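Local atomic coordinates of isomaltose glucohydrolase (Kribbella flavida, PDB entry 5Z3E), a protein that hydrolyses the alpha-1,6-glucosidic linkage of isomaltose from its non-reducing end, releasing beta-D-glucose and D-glucose during intracellular breakdown of a cyclic tetrasaccharide. Residues His46-Arg51 against Ala378-Trp383; His39-His44 against Asp345-Asp350; Leu115-Val118 against Val123-Asn126; Gly109-Leu114 against Ile178-Asp183. The protein carries 1 engineered substitution. All blocks are in the same frame, centred on the assembly; numbering follows the deposited sequence. Where two conformers were deposited one is given.

Interaction 1. Residues His46-Arg51 against Ala378-Trp383; sequences HAVITR and ATPLLW
Ile49, in the last turns of helix 32-52, comes closest to Leu382, the first residue of helix 382-394, with 6.0 Å between their CA atoms. No hydrogen bond joins the two segments, so the fit rests on apolar side chains, one of which also lies against the backbone of the helix. The isobutyl end of Leu382 does most of the touching: its methyl CD2 lies against the helix itself, 4.0 Å from Ile49 CA, while its branch carbon CG sits 4.1 Å from Ile49 CG1. Ile49 presents that CG1 arm because it stands beside the backbone N, anti to the carbonyl carbon (chi1 -71°). At the neighbouring position, Val48 meets Pro380 with its CG2 methyl, 4.0 Å from the ring carbon CG; Val48 was deposited in two conformers, so this detail belongs to one of them. The peptide bond before Pro380 is cis, which bends the chain just ahead of the helix, where Leu381 takes the N-cap position. His385, further along helix 382-394, touches Val48, Ile49 and Pro380 and so closes the patch. On another flank of helix 32-52, Thr50 OG1 bonds to His46 O at 2.9 Å; that oxygen also accepts from Thr50 N, which arrives from the opposite face of the carbonyl plane. As a whole the contact shows two helices from the chain's ends brought together in the helical (alpha/alpha)6 barrel of family 15 glycoside hydrolases, with Pro380 about 9 Å, side chain to side chain, from the engineered Ala355 at the position inferred for the proton acceptor.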
loop_
_atom_site.group_PDB
_atom_site.type_symbol
_atom_site.label_atom_id
_atom_site.label_comp_id
_atom_site.label_asym_id
_atom_site.label_seq_id
_atom_site.Cartn_x
_atom_site.Cartn_y
_atom_site.Cartn_z
ATOM N N HIS A 46 -8.374 14.561 5.666
ATOM C CA HIS A 46 -9.682 13.938 5.699
ATOM C C HIS A 46 -10.622 14.577 4.692
ATOM O O HIS A 46 -11.357 13.888 3.966
ATOM C CB HIS A 46 -10.264 14.010 7.100
ATOM C CG HIS A 46 -11.711 13.631 7.139
ATOM N ND1 HIS A 46 -12.711 14.548 7.145
ATOM C CD2 HIS A 46 -12.318 12.418 7.138
ATOM C CE1 HIS A 46 -13.871 13.915 7.126
ATOM N NE2 HIS A 46 -13.666 12.624 7.138
ATOM N N ALA A 47 -10.627 15.913 4.611
ATOM C CA ALA A 47 -11.528 16.611 3.726
ATOM C C ALA A 47 -11.246 16.311 2.269
ATOM O O ALA A 47 -12.180 16.091 1.497
ATOM C CB ALA A 47 -11.471 18.121 3.990
ATOM N N VAL A 48 -9.996 16.302 1.863
ATOM C CA VAL A 48 -9.709 16.135 0.463
ATOM C C VAL A 48 -9.962 14.675 0.023
ATOM O O VAL A 48 -10.421 14.435 -1.087
ATOM C CB VAL A 48 -8.318 16.706 0.120
ATOM C CG1 VAL A 48 -7.237 15.795 0.645
ATOM C CG2 VAL A 48 -8.138 16.910 -1.356
ATOM N N ILE A 49 -9.721 13.709 0.907
ATOM C CA ILE A 49 -10.024 12.321 0.585
ATOM C C ILE A 49 -11.527 12.134 0.422
ATOM O O ILE A 49 -12.011 11.539 -0.550
ATOM C CB ILE A 49 -9.453 11.373 1.661
ATOM C CG1 ILE A 49 -7.924 11.302 1.582
ATOM C CG2 ILE A 49 -10.067 9.992 1.527
ATOM C CD1 ILE A 49 -7.263 10.732 2.812
ATOM N N THR A 50 -12.293 12.634 1.376
ATOM C CA THR A 50 -13.737 12.397 1.345
ATOM C C THR A 50 -14.419 13.209 0.271
ATOM O O THR A 50 -15.403 12.745 -0.310
ATOM C CB THR A 50 -14.389 12.580 2.719
ATOM O OG1 THR A 50 -14.160 13.912 3.199
ATOM C CG2 THR A 50 -13.888 11.570 3.715
ATOM N N ARG A 51 -13.902 14.393 -0.054
ATOM C CA ARG A 51 -14.502 15.161 -1.129
ATOM C C ARG A 51 -14.326 14.458 -2.457
ATOM O O ARG A 51 -15.213 14.507 -3.306
ATOM C CB ARG A 51 -13.847 16.540 -1.205
ATOM C CG ARG A 51 -14.547 17.371 -2.237
ATOM C CD ARG A 51 -13.785 17.723 -3.460
ATOM N NE ARG A 51 -12.589 18.528 -3.148
ATOM C CZ ARG A 51 -11.849 19.166 -4.059
ATOM N NH1 ARG A 51 -10.687 19.749 -3.688
ATOM N NH2 ARG A 51 -12.271 19.294 -5.326
ATOM N N ALA A 378 1.341 14.256 -9.693
ATOM C CA ALA A 378 0.015 14.133 -9.089
ATOM C C ALA A 378 -0.081 14.817 -7.740
ATOM O O ALA A 378 0.647 14.470 -6.796
ATOM C CB ALA A 378 -0.357 12.668 -8.928
ATOM N N THR A 379 -1.002 15.761 -7.653
ATOM C CA THR A 379 -1.253 16.516 -6.443
ATOM C C THR A 379 -2.711 16.956 -6.427
ATOM O O THR A 379 -3.123 17.645 -7.349
ATOM C CB THR A 379 -0.368 17.741 -6.363
ATOM O OG1 THR A 379 1.001 17.470 -6.635
ATOM C CG2 THR A 379 -0.531 18.464 -5.057
ATOM N N PRO A 380 -3.487 16.609 -5.410
ATOM C CA PRO A 380 -3.146 15.692 -4.313
ATOM C C PRO A 380 -3.089 14.243 -4.786
ATOM O O PRO A 380 -3.841 13.833 -5.670
ATOM C CB PRO A 380 -4.333 15.850 -3.358
ATOM C CG PRO A 380 -5.505 16.180 -4.270
ATOM C CD PRO A 380 -4.915 17.018 -5.367
ATOM N N LEU A 381 -2.198 13.474 -4.179
ATOM C CA LEU A 381 -2.270 12.024 -4.271
ATOM C C LEU A 381 -2.998 11.556 -3.008
ATOM O O LEU A 381 -2.540 11.803 -1.903
ATOM C CB LEU A 381 -0.866 11.414 -4.315
ATOM C CG LEU A 381 -0.896 9.907 -4.560
ATOM C CD1 LEU A 381 -1.225 9.586 -6.000
ATOM C CD2 LEU A 381 0.406 9.236 -4.141
ATOM N N LEU A 382 -4.152 10.898 -3.167
ATOM C CA LEU A 382 -4.909 10.541 -1.971
ATOM C C LEU A 382 -4.108 9.667 -1.014
ATOM O O LEU A 382 -4.171 9.844 0.188
ATOM C CB LEU A 382 -6.269 9.927 -2.299
ATOM C CG LEU A 382 -7.426 10.912 -2.469
ATOM C CD1 LEU A 382 -7.261 11.783 -3.693
ATOM C CD2 LEU A 382 -8.744 10.193 -2.503
ATOM N N TRP A 383 -3.318 8.743 -1.564
ATOM C CA TRP A 383 -2.487 7.866 -0.751
ATOM C C TRP A 383 -1.505 8.676 0.112
ATOM O O TRP A 383 -1.246 8.336 1.259
ATOM C CB TRP A 383 -1.793 6.862 -1.670
ATOM C CG TRP A 383 -1.025 5.745 -1.001
ATOM C CD1 TRP A 383 -0.967 5.439 0.320
ATOM C CD2 TRP A 383 -0.180 4.801 -1.679
ATOM N NE1 TRP A 383 -0.121 4.365 0.511
ATOM C CE2 TRP A 383 0.376 3.954 -0.704
ATOM C CE3 TRP A 383 0.190 4.610 -3.016
ATOM C CZ2 TRP A 383 1.288 2.961 -1.012
ATOM C CZ3 TRP A 383 1.123 3.624 -3.309
ATOM C CH2 TRP A 383 1.665 2.831 -2.313
#

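Interaction 2. Residues His39-His44 against Asp345-Asp350; sequences HELARH and DQADAD
An Asx turn in the loop after helix 333-344 brings the carbonyl of Asp350 against the ring face of His44 of helix 32-52, one of the helices of the (alpha/alpha)6 fold. The turn is made by Asp348, whose OD1 accepts from Asp350 N at 2.9 Å, the donor lying above the carboxylate plane. Asp350 O stands over one face of the His44 imidazole, offset toward the rim and 3.1 Å from CE1. This is not a hydrogen bond, since the oxygen lies above the ring and the angle at either nitrogen is poor. The ring reaches the loop because CG is anti to the backbone N (chi1 175°), and its nitrogens are employed elsewhere: NE2 bonds to Asp352 OD1 and ND1 to a bound citrate. Such acidic surroundings would tend to stabilise a protonated ring. Replacing His44 by an alanine is likely to leave Asp352 OD1 without its imidazole mate and the carbonyl of Asp350 without the ring face it lies against. Deeper in, Leu41 points its CD1 methyl at Ala347 CB, 4.2 Å away; Tyr388 of helix 382-394 also touches Leu41, and Leu353 touches Ala347. Along the outer surface of the helix, Arg43 grips Glu40 side-on: NE meets OE1 at 2.9 Å, and NH2, which also bonds to the citrate, meets OE2 at 2.7 Å. Both carboxylate oxygens are met on their syn sides and lie close to the guanidinium plane, the NE bond being nearly straight at 170°.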
loop_
_atom_site.group_PDB
_atom_site.type_symbol
_atom_site.label_atom_id
_atom_site.label_comp_id
_atom_site.label_asym_id
_atom_site.label_seq_id
_atom_site.Cartn_x
_atom_site.Cartn_y
_atom_site.Cartn_z
ATOM N N HIS A 39 -2.295 19.536 12.852
ATOM C CA HIS A 39 -3.723 19.302 13.008
ATOM C C HIS A 39 -4.467 19.785 11.787
ATOM O O HIS A 39 -5.381 19.103 11.291
ATOM C CB HIS A 39 -4.236 20.035 14.230
ATOM C CG HIS A 39 -3.857 19.398 15.525
ATOM N ND1 HIS A 39 -3.846 20.106 16.696
ATOM C CD2 HIS A 39 -3.537 18.141 15.856
ATOM C CE1 HIS A 39 -3.519 19.303 17.699
ATOM N NE2 HIS A 39 -3.308 18.106 17.214
ATOM N N GLU A 40 -4.116 20.948 11.264
ATOM C CA GLU A 40 -4.774 21.461 10.079
ATOM C C GLU A 40 -4.553 20.562 8.858
ATOM O O GLU A 40 -5.489 20.305 8.104
ATOM C CB GLU A 40 -4.309 22.895 9.792
ATOM C CG GLU A 40 -4.796 23.403 8.467
ATOM C CD GLU A 40 -6.289 23.402 8.233
ATOM O OE1 GLU A 40 -7.100 23.278 9.210
ATOM O OE2 GLU A 40 -6.671 23.591 7.023
ATOM N N LEU A 41 -3.335 20.066 8.692
ATOM C CA LEU A 41 -3.071 19.166 7.575
ATOM C C LEU A 41 -3.832 17.847 7.743
ATOM O O LEU A 41 -4.243 17.253 6.759
ATOM C CB LEU A 41 -1.574 18.919 7.463
ATOM C CG LEU A 41 -1.079 18.035 6.327
ATOM C CD1 LEU A 41 -1.631 18.461 4.965
ATOM C CD2 LEU A 41 0.437 18.039 6.293
ATOM N N ALA A 42 -4.046 17.400 8.970
ATOM C CA ALA A 42 -4.867 16.205 9.189
ATOM C C ALA A 42 -6.312 16.475 8.794
ATOM O O ALA A 42 -6.938 15.660 8.107
ATOM C CB ALA A 42 -4.760 15.729 10.626
ATOM N N ARG A 43 -6.876 17.595 9.240
ATOM C CA ARG A 43 -8.250 17.939 8.889
ATOM C C ARG A 43 -8.382 18.045 7.383
ATOM O O ARG A 43 -9.315 17.514 6.786
ATOM C CB ARG A 43 -8.630 19.285 9.582
ATOM C CG ARG A 43 -10.017 19.651 9.383
ATOM C CD ARG A 43 -10.205 21.174 9.454
ATOM N NE ARG A 43 -9.489 21.881 8.375
ATOM C CZ ARG A 43 -9.787 21.812 7.066
ATOM N NH1 ARG A 43 -10.840 21.153 6.626
ATOM N NH2 ARG A 43 -9.026 22.452 6.193
ATOM N N HIS A 44 -7.447 18.743 6.734
ATOM C CA HIS A 44 -7.483 18.880 5.298
ATOM C C HIS A 44 -7.350 17.533 4.603
ATOM O O HIS A 44 -7.996 17.304 3.583
ATOM C CB HIS A 44 -6.380 19.835 4.813
ATOM C CG HIS A 44 -6.289 19.936 3.334
ATOM N ND1 HIS A 44 -7.247 20.582 2.564
ATOM C CD2 HIS A 44 -5.405 19.404 2.457
ATOM C CE1 HIS A 44 -6.935 20.455 1.291
ATOM N NE2 HIS A 44 -5.823 19.758 1.196
ATOM N N ASP A 345 6.070 19.711 5.329
ATOM C CA ASP A 345 6.747 20.747 4.562
ATOM C C ASP A 345 6.533 20.593 3.056
ATOM O O ASP A 345 6.909 21.515 2.306
ATOM C CB ASP A 345 8.237 20.731 4.887
ATOM C CG ASP A 345 8.550 21.246 6.277
ATOM O OD1 ASP A 345 7.693 21.919 6.906
ATOM O OD2 ASP A 345 9.702 21.019 6.741
ATOM N N GLN A 346 5.937 19.486 2.605
ATOM C CA GLN A 346 5.676 19.303 1.175
ATOM C C GLN A 346 4.261 19.686 0.786
ATOM O O GLN A 346 3.903 19.642 -0.379
ATOM C CB GLN A 346 5.960 17.863 0.737
ATOM C CG GLN A 346 7.297 17.336 1.260
ATOM C CD GLN A 346 8.428 18.300 1.088
ATOM O OE1 GLN A 346 8.544 18.964 0.070
ATOM N NE2 GLN A 346 9.276 18.401 2.107
ATOM N N ALA A 347 3.422 20.040 1.768
ATOM C CA ALA A 347 2.049 20.438 1.434
ATOM C C ALA A 347 2.073 21.768 0.687
ATOM O O ALA A 347 2.859 22.668 1.032
ATOM C CB ALA A 347 1.229 20.561 2.696
ATOM N N ASP A 348 1.250 21.896 -0.339
ATOM C CA ASP A 348 1.149 23.131 -1.099
ATOM C C ASP A 348 0.277 24.141 -0.372
ATOM O O ASP A 348 -0.143 23.937 0.768
ATOM C CB ASP A 348 0.744 22.856 -2.548
ATOM C CG ASP A 348 -0.698 22.486 -2.734
ATOM O OD1 ASP A 348 -1.527 22.602 -1.806
ATOM O OD2 ASP A 348 -1.029 22.084 -3.886
ATOM N N ALA A 349 0.030 25.288 -1.013
ATOM C CA ALA A 349 -0.689 26.371 -0.366
ATOM C C ALA A 349 -2.093 25.968 0.043
ATOM O O ALA A 349 -2.696 26.582 0.934
ATOM C CB ALA A 349 -0.722 27.601 -1.271
ATOM N N ASP A 350 -2.668 24.978 -0.629
ATOM C CA ASP A 350 -4.035 24.487 -0.296
ATOM C C ASP A 350 -3.995 23.349 0.728
ATOM O O ASP A 350 -5.058 22.879 1.163
ATOM C CB ASP A 350 -4.748 23.984 -1.566
ATOM C CG ASP A 350 -5.090 25.087 -2.535
ATOM O OD1 ASP A 350 -5.291 26.240 -2.104
ATOM O OD2 ASP A 350 -5.071 24.841 -3.765
#

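Interaction 3. Residues Leu115-Val118 against Val123-Asn126; sequences LAAV and VPSN
Val118 and Pro124 meet where the chain doubles back after helix 108-119 of the (alpha/alpha)6 barrel, so that the following loop lies against the helix it has just left. The backbones are nearest at Val118 and Val123, whose CA atoms are 4.7 Å apart, yet no hydrogen bond joins the two segments: Ala117 O and Val123 N stay 4.4 Å apart. Side-chain shape therefore sets the contact. Val118 has CG1 anti to its own backbone N (chi1 171°), which places CG2 beside that N and turns this second methyl to the proline. Pro124 answers with CD, the ring carbon attached to its nitrogen, the two side chains running obliquely past each other. Being closed into a ring, the proline can vary this edge only by its pucker, here C-gamma endo. Ala117 faces the same ring carbon from the preceding helix position, its CB 4.3 Å from Pro124 CD. Beyond the patch, Arg191 NH2 bonds to both Pro124 O and Asn126 OD1, while Ser125 and Asn126 touch Trp145, which probably binds substrate, as in relatives. The tightest touch across the turn is Val118 CG2 to Pro124 CD, at 3.8 Å.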
loop_
_atom_site.group_PDB
_atom_site.type_symbol
_atom_site.label_atom_id
_atom_site.label_comp_id
_atom_site.label_asym_id
_atom_site.label_seq_id
_atom_site.Cartn_x
_atom_site.Cartn_y
_atom_site.Cartn_z
ATOM N N LEU A 115 -8.917 -20.603 -11.204
ATOM C CA LEU A 115 -8.548 -21.700 -10.338
ATOM C C LEU A 115 -8.782 -23.039 -11.013
ATOM O O LEU A 115 -7.999 -23.968 -10.895
ATOM C CB LEU A 115 -9.300 -21.635 -9.013
ATOM C CG LEU A 115 -8.668 -20.659 -7.949
ATOM C CD1 LEU A 115 -8.004 -19.417 -8.317
ATOM C CD2 LEU A 115 -9.779 -20.481 -6.861
ATOM N N ALA A 116 -9.888 -23.153 -11.754
ATOM C CA ALA A 116 -10.151 -24.388 -12.500
ATOM C C ALA A 116 -9.080 -24.607 -13.569
ATOM O O ALA A 116 -8.685 -25.760 -13.811
ATOM C CB ALA A 116 -11.513 -24.305 -13.127
ATOM N N ALA A 117 -8.647 -23.532 -14.239
ATOM C CA ALA A 117 -7.590 -23.615 -15.240
ATOM C C ALA A 117 -6.292 -24.153 -14.621
ATOM O O ALA A 117 -5.667 -25.068 -15.158
ATOM C CB ALA A 117 -7.399 -22.281 -15.927
ATOM N N VAL A 118 -5.910 -23.588 -13.473
ATOM C CA VAL A 118 -4.763 -24.105 -12.754
ATOM C C VAL A 118 -4.924 -25.590 -12.472
ATOM O O VAL A 118 -3.995 -26.380 -12.668
ATOM C CB VAL A 118 -4.529 -23.325 -11.436
ATOM C CG1 VAL A 118 -3.477 -24.016 -10.595
ATOM C CG2 VAL A 118 -4.136 -21.894 -11.737
ATOM N N VAL A 123 -2.078 -23.105 -16.674
ATOM C CA VAL A 123 -1.933 -21.939 -15.832
ATOM C C VAL A 123 -2.232 -20.682 -16.656
ATOM O O VAL A 123 -1.679 -20.514 -17.751
ATOM C CB VAL A 123 -0.561 -21.871 -15.217
ATOM C CG1 VAL A 123 -0.392 -20.587 -14.404
ATOM C CG2 VAL A 123 -0.309 -23.104 -14.328
ATOM N N PRO A 124 -3.087 -19.798 -16.166
ATOM C CA PRO A 124 -3.441 -18.626 -16.952
ATOM C C PRO A 124 -2.253 -17.712 -17.156
ATOM O O PRO A 124 -1.414 -17.559 -16.250
ATOM C CB PRO A 124 -4.529 -17.926 -16.124
ATOM C CG PRO A 124 -4.483 -18.544 -14.889
ATOM C CD PRO A 124 -3.917 -19.881 -14.929
ATOM N N SER A 125 -2.241 -17.051 -18.292
ATOM C CA SER A 125 -1.298 -15.988 -18.557
ATOM C C SER A 125 -1.610 -14.753 -17.731
ATOM O O SER A 125 -2.775 -14.536 -17.330
ATOM C CB SER A 125 -1.410 -15.615 -20.038
ATOM O OG SER A 125 -0.700 -14.413 -20.321
ATOM N N ASN A 126 -0.620 -13.908 -17.542
ATOM C CA ASN A 126 -0.838 -12.607 -16.914
ATOM C C ASN A 126 -1.978 -11.847 -17.581
ATOM O O ASN A 126 -2.681 -11.088 -16.910
ATOM C CB ASN A 126 0.418 -11.768 -16.961
ATOM C CG ASN A 126 1.481 -12.213 -15.999
ATOM O OD1 ASN A 126 1.253 -13.108 -15.178
ATOM N ND2 ASN A 126 2.617 -11.603 -16.087
#

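Interaction 4. Residues Gly109-Leu114 against Ile178-Asp183; sequences GQVDDL and IDVAVD
Arg108 NH2 is gripped by two carboxylates, forming salt bridges with OD2 of Asp183, whose CB touches Val111 across the contact, and with OD1 of Asp112. Asp183 OD2 and Asp112 OD1 are like charges 4.9 Å apart, and the shared guanidinium, which comes from the residue preceding Gly109 on the same helix and so ties across to Asp183, would be expected to offset their repulsion. Alongside, the contact is apolar. Val111 sends CG2 to Val180 CG1 at 3.7 Å, and its other methyl, CG1, rests 4.4 Å from Asp183 CB, so the two methyls of Val111 span about one turn of the opposing helix. This placement is set by CG1 standing anti to the backbone N (chi1 169°), with CG2 beside that N; Val180 has the same rotamer, but there it is CG1 that does the touching. Helix 108-119 thereby lies against helix 175-188 within the (alpha/alpha)6 barrel of the family, their CA atoms nearest at Val111 and Val180, 7.0 Å apart. Leu130 also covers Val111, from a loop. One turn before Asp183, Asp179 OD1 is held by Arg175 NE and Trp230 NE1.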
loop_
_atom_site.group_PDB
_atom_site.type_symbol
_atom_site.label_atom_id
_atom_site.label_comp_id
_atom_site.label_asym_id
_atom_site.label_seq_id
_atom_site.Cartn_x
_atom_site.Cartn_y
_atom_site.Cartn_z
ATOM N N GLY A 109 -16.782 -15.495 -10.608
ATOM C CA GLY A 109 -16.680 -16.448 -11.717
ATOM C C GLY A 109 -15.334 -16.415 -12.404
ATOM O O GLY A 109 -14.768 -17.466 -12.721
ATOM N N GLN A 110 -14.763 -15.224 -12.593
ATOM C CA GLN A 110 -13.427 -15.101 -13.204
ATOM C C GLN A 110 -12.420 -15.837 -12.347
ATOM O O GLN A 110 -11.580 -16.584 -12.872
ATOM C CB GLN A 110 -13.069 -13.628 -13.401
ATOM C CG GLN A 110 -11.695 -13.424 -14.032
ATOM C CD GLN A 110 -11.372 -11.965 -14.308
ATOM O OE1 GLN A 110 -12.128 -11.078 -13.972
ATOM N NE2 GLN A 110 -10.206 -11.715 -14.898
ATOM N N VAL A 111 -12.451 -15.616 -11.030
ATOM C CA VAL A 111 -11.522 -16.292 -10.140
ATOM C C VAL A 111 -11.761 -17.798 -10.153
ATOM O O VAL A 111 -10.807 -18.577 -10.241
ATOM C CB VAL A 111 -11.577 -15.699 -8.728
ATOM C CG1 VAL A 111 -10.839 -16.538 -7.727
ATOM C CG2 VAL A 111 -11.035 -14.273 -8.772
ATOM N N ASP A 112 -13.017 -18.239 -10.090
ATOM C CA ASP A 112 -13.285 -19.673 -10.140
ATOM C C ASP A 112 -12.719 -20.269 -11.428
ATOM O O ASP A 112 -12.173 -21.382 -11.401
ATOM C CB ASP A 112 -14.776 -19.949 -10.029
ATOM C CG ASP A 112 -15.313 -19.690 -8.623
ATOM O OD1 ASP A 112 -14.511 -19.588 -7.683
ATOM O OD2 ASP A 112 -16.548 -19.622 -8.497
ATOM N N ASP A 113 -12.867 -19.573 -12.541
ATOM C CA ASP A 113 -12.342 -20.076 -13.808
ATOM C C ASP A 113 -10.813 -20.115 -13.807
ATOM O O ASP A 113 -10.231 -21.073 -14.359
ATOM C CB ASP A 113 -12.834 -19.213 -14.956
ATOM C CG ASP A 113 -14.315 -19.380 -15.261
ATOM O OD1 ASP A 113 -14.955 -20.308 -14.723
ATOM O OD2 ASP A 113 -14.839 -18.527 -16.017
ATOM N N LEU A 114 -10.143 -19.133 -13.235
ATOM C CA LEU A 114 -8.690 -19.157 -13.145
ATOM C C LEU A 114 -8.230 -20.351 -12.327
ATOM O O LEU A 114 -7.283 -21.030 -12.686
ATOM C CB LEU A 114 -8.159 -17.859 -12.529
ATOM C CG LEU A 114 -8.327 -16.598 -13.382
ATOM C CD1 LEU A 114 -7.970 -15.379 -12.536
ATOM C CD2 LEU A 114 -7.469 -16.598 -14.642
ATOM N N ILE A 178 -14.241 -10.797 0.448
ATOM C CA ILE A 178 -13.075 -11.390 1.107
ATOM C C ILE A 178 -12.793 -12.781 0.555
ATOM O O ILE A 178 -11.635 -13.114 0.277
ATOM C CB ILE A 178 -13.288 -11.397 2.641
ATOM C CG1 ILE A 178 -13.186 -9.962 3.193
ATOM C CG2 ILE A 178 -12.319 -12.347 3.321
ATOM C CD1 ILE A 178 -13.649 -9.809 4.624
ATOM N N ASP A 179 -13.827 -13.606 0.397
ATOM C CA ASP A 179 -13.633 -14.965 -0.079
ATOM C C ASP A 179 -13.000 -14.985 -1.463
ATOM O O ASP A 179 -12.146 -15.845 -1.745
ATOM C CB ASP A 179 -14.964 -15.713 -0.126
ATOM C CG ASP A 179 -15.520 -16.119 1.233
ATOM O OD1 ASP A 179 -14.774 -16.131 2.226
ATOM O OD2 ASP A 179 -16.730 -16.485 1.273
ATOM N N VAL A 180 -13.422 -14.092 -2.356
ATOM C CA VAL A 180 -12.826 -14.023 -3.686
ATOM C C VAL A 180 -11.332 -13.689 -3.580
ATOM O O VAL A 180 -10.485 -14.331 -4.209
ATOM C CB VAL A 180 -13.558 -13.002 -4.583
ATOM C CG1 VAL A 180 -12.856 -12.830 -5.907
ATOM C CG2 VAL A 180 -14.991 -13.424 -4.811
ATOM N N ALA A 181 -11.007 -12.657 -2.792
ATOM C CA ALA A 181 -9.615 -12.250 -2.649
ATOM C C ALA A 181 -8.758 -13.347 -2.036
ATOM O O ALA A 181 -7.621 -13.569 -2.480
ATOM C CB ALA A 181 -9.535 -10.976 -1.823
ATOM N N VAL A 182 -9.268 -14.015 -1.003
ATOM C CA VAL A 182 -8.512 -15.086 -0.375
ATOM C C VAL A 182 -8.262 -16.211 -1.360
ATOM O O VAL A 182 -7.136 -16.694 -1.499
ATOM C CB VAL A 182 -9.203 -15.617 0.900
ATOM C CG1 VAL A 182 -8.526 -16.879 1.381
ATOM C CG2 VAL A 182 -9.207 -14.571 1.997
ATOM N N ASP A 183 -9.304 -16.669 -2.047
ATOM C CA ASP A 183 -9.122 -17.772 -2.990
ATOM C C ASP A 183 -8.080 -17.408 -4.047
ATOM O O ASP A 183 -7.260 -18.238 -4.440
ATOM C CB ASP A 183 -10.447 -18.133 -3.657
ATOM C CG ASP A 183 -11.404 -18.913 -2.762
ATOM O OD1 ASP A 183 -10.982 -19.476 -1.738
ATOM O OD2 ASP A 183 -12.587 -19.013 -3.178
#

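Overall arrangement
The four contacts form two pairs on distant parts of the barrel. Interactions 1 and 2 share helix 32-52, their centres 11 Å apart, and touch where Thr379 CG2 lies 3.8 Å from Asp348 OD2; bound citrate, probably from the crystallisation liquor, bonds to Arg51, Arg43 and His44 along that helix. Interactions 3 and 4 share helix 108-119 with centres 12 Å apart, joined by Pro124 CB and Leu114 CD2 at 3.6 Å. Interactions 2 and 3 are 46 Å apart between centres. Interactions 1 and 3 alone come near functional positions: 378-383 runs beside the engineered Ala355, where the proton acceptor is inferred, and Pro124 lies about 10 Å, between side chains, from Trp145, which probably binds substrate.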